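Local coordinates for exosome complex component Rrp42 (Methanothermobacter thermautotrophicus, PDB 2WNR), which probably serves as a non-catalytic component of the archaeal exosome, an RNA-degrading complex, helping to structure the active site of its partner Rrp41, at residues 32-37 and 53-58; 147-152 and 195-200. All coordinates share one frame; numbering follows the deposited sequence.

Contact 1: residues 32-37 and 53-58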
ATOM      1  N   HIS A  32     -12.118 -29.049 -31.199  1.00 24.71           N
ATOM      2  CA  HIS A  32     -12.291 -29.372 -29.782  1.00 25.21           C
ATOM      3  C   HIS A  32     -11.163 -30.279 -29.261  1.00 24.93           C
ATOM      4  O   HIS A  32     -11.417 -31.295 -28.603  1.00 25.28           O
ATOM      5  CB  HIS A  32     -13.668 -30.011 -29.520  1.00 25.77           C
ATOM      6  CG  HIS A  32     -14.797 -29.378 -30.275  1.00 25.49           C
ATOM      7  ND1 HIS A  32     -15.722 -30.119 -30.979  1.00 29.60           N
ATOM      8  CD2 HIS A  32     -15.151 -28.082 -30.437  1.00 26.75           C
ATOM      9  CE1 HIS A  32     -16.600 -29.305 -31.540  1.00 27.58           C
ATOM     10  NE2 HIS A  32     -16.275 -28.063 -31.228  1.00 27.35           N
ATOM     11  N   GLU A  33      -9.921 -29.899 -29.547  1.00 24.50           N
ATOM     12  CA  GLU A  33      -8.755 -30.691 -29.151  1.00 22.83           C
ATOM     13  C   GLU A  33      -7.743 -29.887 -28.336  1.00 22.37           C
ATOM     14  O   GLU A  33      -7.290 -28.823 -28.763  1.00 21.74           O
ATOM     15  CB  GLU A  33      -8.077 -31.289 -30.388  1.00 22.68           C
ATOM     16  CG  GLU A  33      -6.825 -32.100 -30.079  1.00 21.15           C
ATOM     17  CD  GLU A  33      -6.169 -32.688 -31.313  1.00 19.96           C
ATOM     18  OE1 GLU A  33      -6.778 -32.648 -32.406  1.00 17.34           O
ATOM     19  OE2 GLU A  33      -5.039 -33.206 -31.182  1.00 18.68           O
ATOM     20  N   PHE A  34      -7.386 -30.420 -27.168  1.00 22.42           N
ATOM     21  CA  PHE A  34      -6.335 -29.848 -26.326  1.00 21.53           C
ATOM     22  C   PHE A  34      -4.965 -29.990 -26.957  1.00 22.53           C
ATOM     23  O   PHE A  34      -4.749 -30.861 -27.806  1.00 23.24           O
ATOM     24  CB  PHE A  34      -6.304 -30.544 -24.966  1.00 20.82           C
ATOM     25  CG  PHE A  34      -7.321 -30.032 -24.003  1.00 20.56           C
ATOM     26  CD1 PHE A  34      -7.036 -28.942 -23.195  1.00 17.43           C
ATOM     27  CD2 PHE A  34      -8.567 -30.632 -23.903  1.00 18.75           C
ATOM     28  CE1 PHE A  34      -7.972 -28.456 -22.310  1.00 17.02           C
ATOM     29  CE2 PHE A  34      -9.506 -30.151 -23.010  1.00 19.46           C
ATOM     30  CZ  PHE A  34      -9.208 -29.062 -22.215  1.00 14.80           C
ATOM     31  N   ARG A  35      -4.035 -29.139 -26.529  1.00 22.53           N
ATOM     32  CA  ARG A  35      -2.623 -29.321 -26.857  1.00 21.20           C
ATOM     33  C   ARG A  35      -2.074 -30.420 -25.960  1.00 21.03           C
ATOM     34  O   ARG A  35      -2.790 -30.942 -25.104  1.00 20.78           O
ATOM     35  CB  ARG A  35      -1.850 -28.021 -26.644  1.00 20.70           C
ATOM     36  CG  ARG A  35      -2.199 -26.920 -27.624  1.00 19.44           C
ATOM     37  CD  ARG A  35      -1.851 -25.553 -27.081  1.00 18.46           C
ATOM     38  NE  ARG A  35      -2.655 -25.234 -25.906  1.00 20.89           N
ATOM     39  CZ  ARG A  35      -2.536 -24.121 -25.188  1.00 23.12           C
ATOM     40  NH1 ARG A  35      -1.641 -23.201 -25.520  1.00 17.06           N
ATOM     41  NH2 ARG A  35      -3.310 -23.931 -24.121  1.00 24.53           N
ATOM     42  N   ASP A  36      -0.810 -30.776 -26.153  1.00 22.15           N
ATOM     43  CA  ASP A  36      -0.178 -31.792 -25.318  1.00 23.58           C
ATOM     44  C   ASP A  36      -0.226 -31.358 -23.856  1.00 24.18           C
ATOM     45  O   ASP A  36      -0.107 -30.171 -23.545  1.00 25.36           O
ATOM     46  CB  ASP A  36       1.261 -32.038 -25.768  1.00 24.03           C
ATOM     47  CG  ASP A  36       1.347 -32.803 -27.086  1.00 27.84           C
ATOM     48  OD1 ASP A  36       2.257 -32.497 -27.882  1.00 30.87           O
ATOM     49  OD2 ASP A  36       0.517 -33.713 -27.330  1.00 30.99           O
ATOM     50  N   ILE A  37      -0.438 -32.307 -22.956  1.00 23.39           N
ATOM     51  CA  ILE A  37      -0.465 -31.977 -21.539  1.00 23.76           C
ATOM     52  C   ILE A  37       0.606 -32.753 -20.788  1.00 24.41           C
ATOM     53  O   ILE A  37       0.812 -33.942 -21.026  1.00 25.85           O
ATOM     54  CB  ILE A  37      -1.862 -32.186 -20.911  1.00 23.76           C
ATOM     55  CG1 ILE A  37      -2.875 -31.224 -21.544  1.00 23.34           C
ATOM     56  CG2 ILE A  37      -1.814 -31.953 -19.400  1.00 23.84           C
ATOM     57  CD1 ILE A  37      -4.306 -31.554 -21.245  1.00 22.39           C
ATOM     58  N   VAL A  53       2.501 -28.000 -14.317  1.00 21.76           N
ATOM     59  CA  VAL A  53       1.700 -28.351 -15.492  1.00 21.85           C
ATOM     60  C   VAL A  53       2.142 -27.570 -16.730  1.00 22.53           C
ATOM     61  O   VAL A  53       2.352 -26.355 -16.682  1.00 22.77           O
ATOM     62  CB  VAL A  53       0.182 -28.161 -15.244  1.00 21.15           C
ATOM     63  CG1 VAL A  53      -0.606 -28.250 -16.550  1.00 21.04           C
ATOM     64  CG2 VAL A  53      -0.319 -29.200 -14.284  1.00 24.00           C
ATOM     65  N   LYS A  54       2.304 -28.294 -17.830  1.00 22.51           N
ATOM     66  CA  LYS A  54       2.558 -27.692 -19.129  1.00 21.80           C
ATOM     67  C   LYS A  54       1.411 -28.050 -20.061  1.00 22.11           C
ATOM     68  O   LYS A  54       1.107 -29.223 -20.275  1.00 22.47           O
ATOM     69  CB  LYS A  54       3.889 -28.164 -19.711  1.00 20.91           C
ATOM     70  CG  LYS A  54       5.110 -27.520 -19.085  1.00 20.99           C
ATOM     71  CD  LYS A  54       6.390 -27.867 -19.855  1.00 23.47           C
ATOM     72  CE  LYS A  54       6.476 -27.074 -21.157  1.00 27.77           C
ATOM     73  NZ  LYS A  54       7.727 -27.343 -21.924  1.00 28.31           N
ATOM     74  N   LEU A  55       0.768 -27.022 -20.594  1.00 21.91           N
ATOM     75  CA  LEU A  55      -0.328 -27.185 -21.525  1.00 22.72           C
ATOM     76  C   LEU A  55       0.120 -26.445 -22.781  1.00 22.75           C
ATOM     77  O   LEU A  55       0.082 -25.222 -22.843  1.00 23.58           O
ATOM     78  CB  LEU A  55      -1.628 -26.620 -20.916  1.00 21.89           C
ATOM     79  CG  LEU A  55      -2.880 -26.355 -21.764  1.00 24.79           C
ATOM     80  CD1 LEU A  55      -3.315 -27.573 -22.565  1.00 25.55           C
ATOM     81  CD2 LEU A  55      -4.030 -25.861 -20.890  1.00 25.31           C
ATOM     82  N   GLY A  56       0.581 -27.193 -23.771  1.00 23.07           N
ATOM     83  CA  GLY A  56       1.376 -26.599 -24.832  1.00 22.56           C
ATOM     84  C   GLY A  56       2.609 -26.045 -24.153  1.00 23.55           C
ATOM     85  O   GLY A  56       3.300 -26.768 -23.432  1.00 25.13           O
ATOM     86  N   ASN A  57       2.869 -24.759 -24.343  1.00 22.93           N
ATOM     87  CA  ASN A  57       4.004 -24.113 -23.691  1.00 22.49           C
ATOM     88  C   ASN A  57       3.619 -23.340 -22.442  1.00 22.58           C
ATOM     89  O   ASN A  57       4.494 -22.899 -21.694  1.00 23.92           O
ATOM     90  CB  ASN A  57       4.744 -23.200 -24.664  1.00 22.69           C
ATOM     91  CG  ASN A  57       5.590 -23.965 -25.638  1.00 23.07           C
ATOM     92  OD1 ASN A  57       6.175 -24.986 -25.289  1.00 24.56           O
ATOM     93  ND2 ASN A  57       5.669 -23.476 -26.871  1.00 21.55           N
ATOM     94  N   THR A  58       2.317 -23.159 -22.233  1.00 21.64           N
ATOM     95  CA  THR A  58       1.810 -22.507 -21.036  1.00 22.11           C
ATOM     96  C   THR A  58       2.203 -23.350 -19.834  1.00 22.60           C
ATOM     97  O   THR A  58       1.854 -24.524 -19.743  1.00 22.74           O
ATOM     98  CB  THR A  58       0.270 -22.294 -21.098  1.00 22.50           C
ATOM     99  OG1 THR A  58      -0.033 -21.358 -22.137  1.00 23.65           O
ATOM    100  CG2 THR A  58      -0.261 -21.743 -19.808  1.00 21.33           C
TER
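L55 lies where three side chains of 32-37 converge, and this is the close-packed part of the contact. Its CD1 meets I37 CG1 at 3.8 Å, the two side chains running alongside each other in the same direction, while F34 brings the edge of its ring to the same methyl, CD1 to CD1 at 4.0 Å. A forked leucine suits the spot, since CD1 can meet I37 and F34 while CG and CD2 lie by R35 NH2; A153 of helix 150-164 packs on the same side chain. R35 crosses L55 at about a right angle. Bent at chi3 (-65°), its chain brings the middle of one guanidinium face over L55 O, 3.6 Å from the plane, and NH2 to 3.4 Å from L55 CG. The charge is answered outside the two segments, NH2 forming a salt bridge with D208 and a hydrogen bond to G148 O. An alanine in place of R35 would probably leave D208 without this cationic mate and open a gap against L55.

Strands 37-41 and 49-55 run antiparallel in the S5-clan domain of the RNase PH fold. I37 and L55 form a non-hydrogen-bonded pair, beside which G56 N gives a nearly straight bond (172°) to D36 O at 3.1 Å, in the carbonyl plane. L55 to T58 form a type II' turn, the two-residue loop of a hairpin into strand 58-69, with G56 at its second position, where the positive phi (62°) suits glycine.

The opposite character appears at D36 and K54. The D36 carboxylate is exposed, and the K54 amine leads away from 32-37, so charged ends suit this border with solvent; here the segments meet mainly through backbone, as where I37 CA approaches K54 O at 3.4 Å in a CA-H...O contact.

Contact 2: residues 147-152 and 195-200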
ATOM      1  N   ASP A 147       1.409 -19.046 -22.943  1.00 23.74           N
ATOM      2  CA  ASP A 147       1.273 -19.246 -24.382  1.00 24.40           C
ATOM      3  C   ASP A 147      -0.166 -19.633 -24.708  1.00 25.10           C
ATOM      4  O   ASP A 147      -0.410 -20.364 -25.664  1.00 27.61           O
ATOM      5  CB  ASP A 147       2.266 -20.316 -24.876  1.00 23.29           C
ATOM      6  CG  ASP A 147       2.573 -20.208 -26.374  1.00 26.45           C
ATOM      7  OD1 ASP A 147       2.326 -19.138 -26.975  1.00 29.34           O
ATOM      8  OD2 ASP A 147       3.090 -21.194 -26.963  1.00 30.48           O
ATOM      9  N   GLY A 148      -1.111 -19.142 -23.908  1.00 25.31           N
ATOM     10  CA  GLY A 148      -2.537 -19.410 -24.114  1.00 24.88           C
ATOM     11  C   GLY A 148      -3.214 -20.244 -23.029  1.00 24.86           C
ATOM     12  O   GLY A 148      -2.683 -21.264 -22.583  1.00 25.33           O
ATOM     13  N   ASN A 149      -4.398 -19.808 -22.614  1.00 23.92           N
ATOM     14  CA  ASN A 149      -5.271 -20.607 -21.750  1.00 24.26           C
ATOM     15  C   ASN A 149      -4.678 -20.872 -20.367  1.00 24.61           C
ATOM     16  O   ASN A 149      -4.196 -21.963 -20.062  1.00 25.61           O
ATOM     17  CB  ASN A 149      -5.679 -21.916 -22.443  1.00 24.01           C
ATOM     18  CG  ASN A 149      -6.775 -22.664 -21.702  1.00 23.26           C
ATOM     19  OD1 ASN A 149      -7.325 -22.183 -20.712  1.00 23.81           O
ATOM     20  ND2 ASN A 149      -7.100 -23.855 -22.193  1.00 25.13           N
ATOM     21  N   LEU A 150      -4.729 -19.849 -19.534  1.00 24.35           N
ATOM     22  CA  LEU A 150      -4.270 -19.949 -18.182  1.00 23.61           C
ATOM     23  C   LEU A 150      -5.213 -20.785 -17.304  1.00 23.82           C
ATOM     24  O   LEU A 150      -4.767 -21.532 -16.444  1.00 23.54           O
ATOM     25  CB  LEU A 150      -4.163 -18.540 -17.640  1.00 25.07           C
ATOM     26  CG  LEU A 150      -2.821 -17.814 -17.525  1.00 23.53           C
ATOM     27  CD1 LEU A 150      -1.627 -18.223 -18.399  1.00 21.95           C
ATOM     28  CD2 LEU A 150      -3.035 -16.322 -17.314  1.00 20.54           C
ATOM     29  N   PHE A 151      -6.513 -20.659 -17.543  1.00 23.96           N
ATOM     30  CA  PHE A 151      -7.533 -21.259 -16.689  1.00 24.36           C
ATOM     31  C   PHE A 151      -7.437 -22.784 -16.602  1.00 25.22           C
ATOM     32  O   PHE A 151      -7.442 -23.351 -15.495  1.00 25.26           O
ATOM     33  CB  PHE A 151      -8.936 -20.847 -17.150  1.00 23.13           C
ATOM     34  CG  PHE A 151      -9.132 -19.372 -17.218  1.00 23.81           C
ATOM     35  CD1 PHE A 151      -9.634 -18.674 -16.122  1.00 24.61           C
ATOM     36  CD2 PHE A 151      -8.813 -18.670 -18.375  1.00 26.44           C
ATOM     37  CE1 PHE A 151      -9.808 -17.294 -16.176  1.00 25.39           C
ATOM     38  CE2 PHE A 151      -8.983 -17.286 -18.441  1.00 24.04           C
ATOM     39  CZ  PHE A 151      -9.478 -16.598 -17.339  1.00 24.65           C
ATOM     40  N   ASP A 152      -7.357 -23.435 -17.766  1.00 25.30           N
ATOM     41  CA  ASP A 152      -7.380 -24.894 -17.817  1.00 24.90           C
ATOM     42  C   ASP A 152      -6.109 -25.451 -17.217  1.00 24.45           C
ATOM     43  O   ASP A 152      -6.159 -26.417 -16.463  1.00 26.31           O
ATOM     44  CB  ASP A 152      -7.584 -25.386 -19.245  1.00 24.63           C
ATOM     45  CG  ASP A 152      -8.898 -24.918 -19.843  1.00 27.21           C
ATOM     46  OD1 ASP A 152      -9.693 -24.287 -19.119  1.00 26.60           O
ATOM     47  OD2 ASP A 152      -9.144 -25.189 -21.042  1.00 27.27           O
ATOM     48  N   MET A 195     -11.465 -28.134 -15.692  1.00 23.41           N
ATOM     49  CA  MET A 195     -12.009 -27.035 -16.464  1.00 23.33           C
ATOM     50  C   MET A 195     -11.593 -27.025 -17.930  1.00 24.08           C
ATOM     51  O   MET A 195     -10.433 -27.285 -18.281  1.00 23.74           O
ATOM     52  CB  MET A 195     -11.618 -25.722 -15.799  1.00 23.15           C
ATOM     53  CG  MET A 195     -12.157 -24.477 -16.455  1.00 23.61           C
ATOM     54  SD  MET A 195     -11.979 -23.056 -15.359  1.00 23.59           S
ATOM     55  CE  MET A 195     -13.270 -23.408 -14.153  1.00 23.22           C
ATOM     56  N   CYS A 196     -12.566 -26.703 -18.776  1.00 24.40           N
ATOM     57  CA  CYS A 196     -12.355 -26.503 -20.199  1.00 23.87           C
ATOM     58  C   CYS A 196     -12.659 -25.057 -20.564  1.00 23.80           C
ATOM     59  O   CYS A 196     -13.719 -24.537 -20.208  1.00 24.76           O
ATOM     60  CB  CYS A 196     -13.277 -27.421 -20.984  1.00 23.23           C
ATOM     61  SG  CYS A 196     -12.864 -29.155 -20.861  1.00 26.49           S
ATOM     62  N   THR A 197     -11.725 -24.414 -21.264  1.00 22.85           N
ATOM     63  CA  THR A 197     -11.911 -23.056 -21.756  1.00 22.08           C
ATOM     64  C   THR A 197     -12.030 -23.078 -23.269  1.00 22.23           C
ATOM     65  O   THR A 197     -11.218 -23.700 -23.954  1.00 22.45           O
ATOM     66  CB  THR A 197     -10.750 -22.131 -21.347  1.00 22.38           C
ATOM     67  OG1 THR A 197     -10.713 -22.021 -19.922  1.00 24.00           O
ATOM     68  CG2 THR A 197     -10.936 -20.739 -21.914  1.00 21.26           C
ATOM     69  N   PHE A 198     -13.048 -22.389 -23.775  1.00 22.11           N
ATOM     70  CA  PHE A 198     -13.319 -22.288 -25.206  1.00 22.01           C
ATOM     71  C   PHE A 198     -13.182 -20.850 -25.665  1.00 22.28           C
ATOM     72  O   PHE A 198     -13.454 -19.928 -24.906  1.00 23.52           O
ATOM     73  CB  PHE A 198     -14.742 -22.758 -25.509  1.00 22.37           C
ATOM     74  CG  PHE A 198     -15.020 -24.160 -25.076  1.00 22.23           C
ATOM     75  CD1 PHE A 198     -14.977 -25.195 -25.988  1.00 18.85           C
ATOM     76  CD2 PHE A 198     -15.329 -24.446 -23.750  1.00 22.59           C
ATOM     77  CE1 PHE A 198     -15.233 -26.503 -25.588  1.00 22.96           C
ATOM     78  CE2 PHE A 198     -15.589 -25.751 -23.340  1.00 21.42           C
ATOM     79  CZ  PHE A 198     -15.541 -26.780 -24.256  1.00 20.18           C
ATOM     80  N   ALA A 199     -12.787 -20.661 -26.914  1.00 21.34           N
ATOM     81  CA  ALA A 199     -12.690 -19.331 -27.488  1.00 21.63           C
ATOM     82  C   ALA A 199     -13.596 -19.206 -28.705  1.00 22.43           C
ATOM     83  O   ALA A 199     -13.533 -20.032 -29.615  1.00 23.07           O
ATOM     84  CB  ALA A 199     -11.248 -19.023 -27.862  1.00 21.81           C
ATOM     85  N   LYS A 200     -14.442 -18.176 -28.712  1.00 23.00           N
ATOM     86  CA  LYS A 200     -15.266 -17.870 -29.882  1.00 22.77           C
ATOM     87  C   LYS A 200     -14.446 -17.127 -30.930  1.00 23.38           C
ATOM     88  O   LYS A 200     -14.031 -15.982 -30.719  1.00 23.81           O
ATOM     89  CB  LYS A 200     -16.494 -17.050 -29.488  1.00 23.40           C
ATOM     90  CG  LYS A 200     -17.377 -16.590 -30.657  1.00 22.90           C
ATOM     91  CD  LYS A 200     -18.367 -17.657 -31.099  1.00 22.94           C
ATOM     92  CE  LYS A 200     -19.263 -17.148 -32.218  1.00 22.04           C
ATOM     93  NZ  LYS A 200     -20.262 -16.137 -31.788  1.00 22.27           N
TER
HETATM   94  O   HOH W   1      -8.682 -27.966 -16.130  1.00 14.90           O
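D152 and T197 join the first turn of helix 150-164 to strand 193-201 of the four-stranded antiparallel sheet, a buried junction between the two parts of the RNase PH fold. The D152 carboxylate grips T197 twice. T197 N points to OD2 (2.7 Å), using the syn lone pair of that oxygen, and T197 OG1 donates to D152 OD1 at 2.6 Å from above the carboxylate plane. Aspartate suits the place because its short side chain, with CG anti to the carbonyl carbon (chi1 -61°), offers both oxygens to one strand residue; threonine suits the other side by supplying a hydroxyl beside its own N-H. T197 OG1 is also hydrogen-bonded to S222 on the neighbouring strand.

N149 holds the acid from above its plane. As N-cap of the helix it accepts D152 N on OD1, and its ND2 returns a straight bond (174°) to D152 OD2 at 2.7 Å, with that oxygen in the N149 amide plane. OD2 thus has two donors, and with the helix N-terminus close by the group would probably be stabilised as an anion. ND2 is further bonded to D208.

M195 supplies the apolar part. Extended through its first two torsions and bent at chi3, it lays CG 3.6 Å from D152 OD1 and sets SD 4.2 Å from F151 CB, with C114 of helix 102-117 also against the M195 side chain; a flexible thioether fits well between such surfaces. The F151 ring leads away towards helix 102-117. A water bridges the two backbones, accepting from M195 N at 2.8 Å and donating to D152 O at 3.0 Å.

The two contacts come in series along the chain, contact 1 closing before contact 2 opens, with centres about 10 Å apart on the same side of the molecule's centre. They touch directly: T58 OG1 of contact 1 probably hydrogen-bonds to both D147 N and G148 O of contact 2. D208 is a shared partner, paired with R35 and with N149. Contact 1 lies where strand 37-41 joins strand 49-55 of the mixed sheet, within the first family region, whereas contact 2 bridges that region to the second. Helix 150-164, packed on L55 and I37 and joined to strand 193-201, thus links the mixed sheet with the four-stranded antiparallel one, holding both regions in one compact subunit.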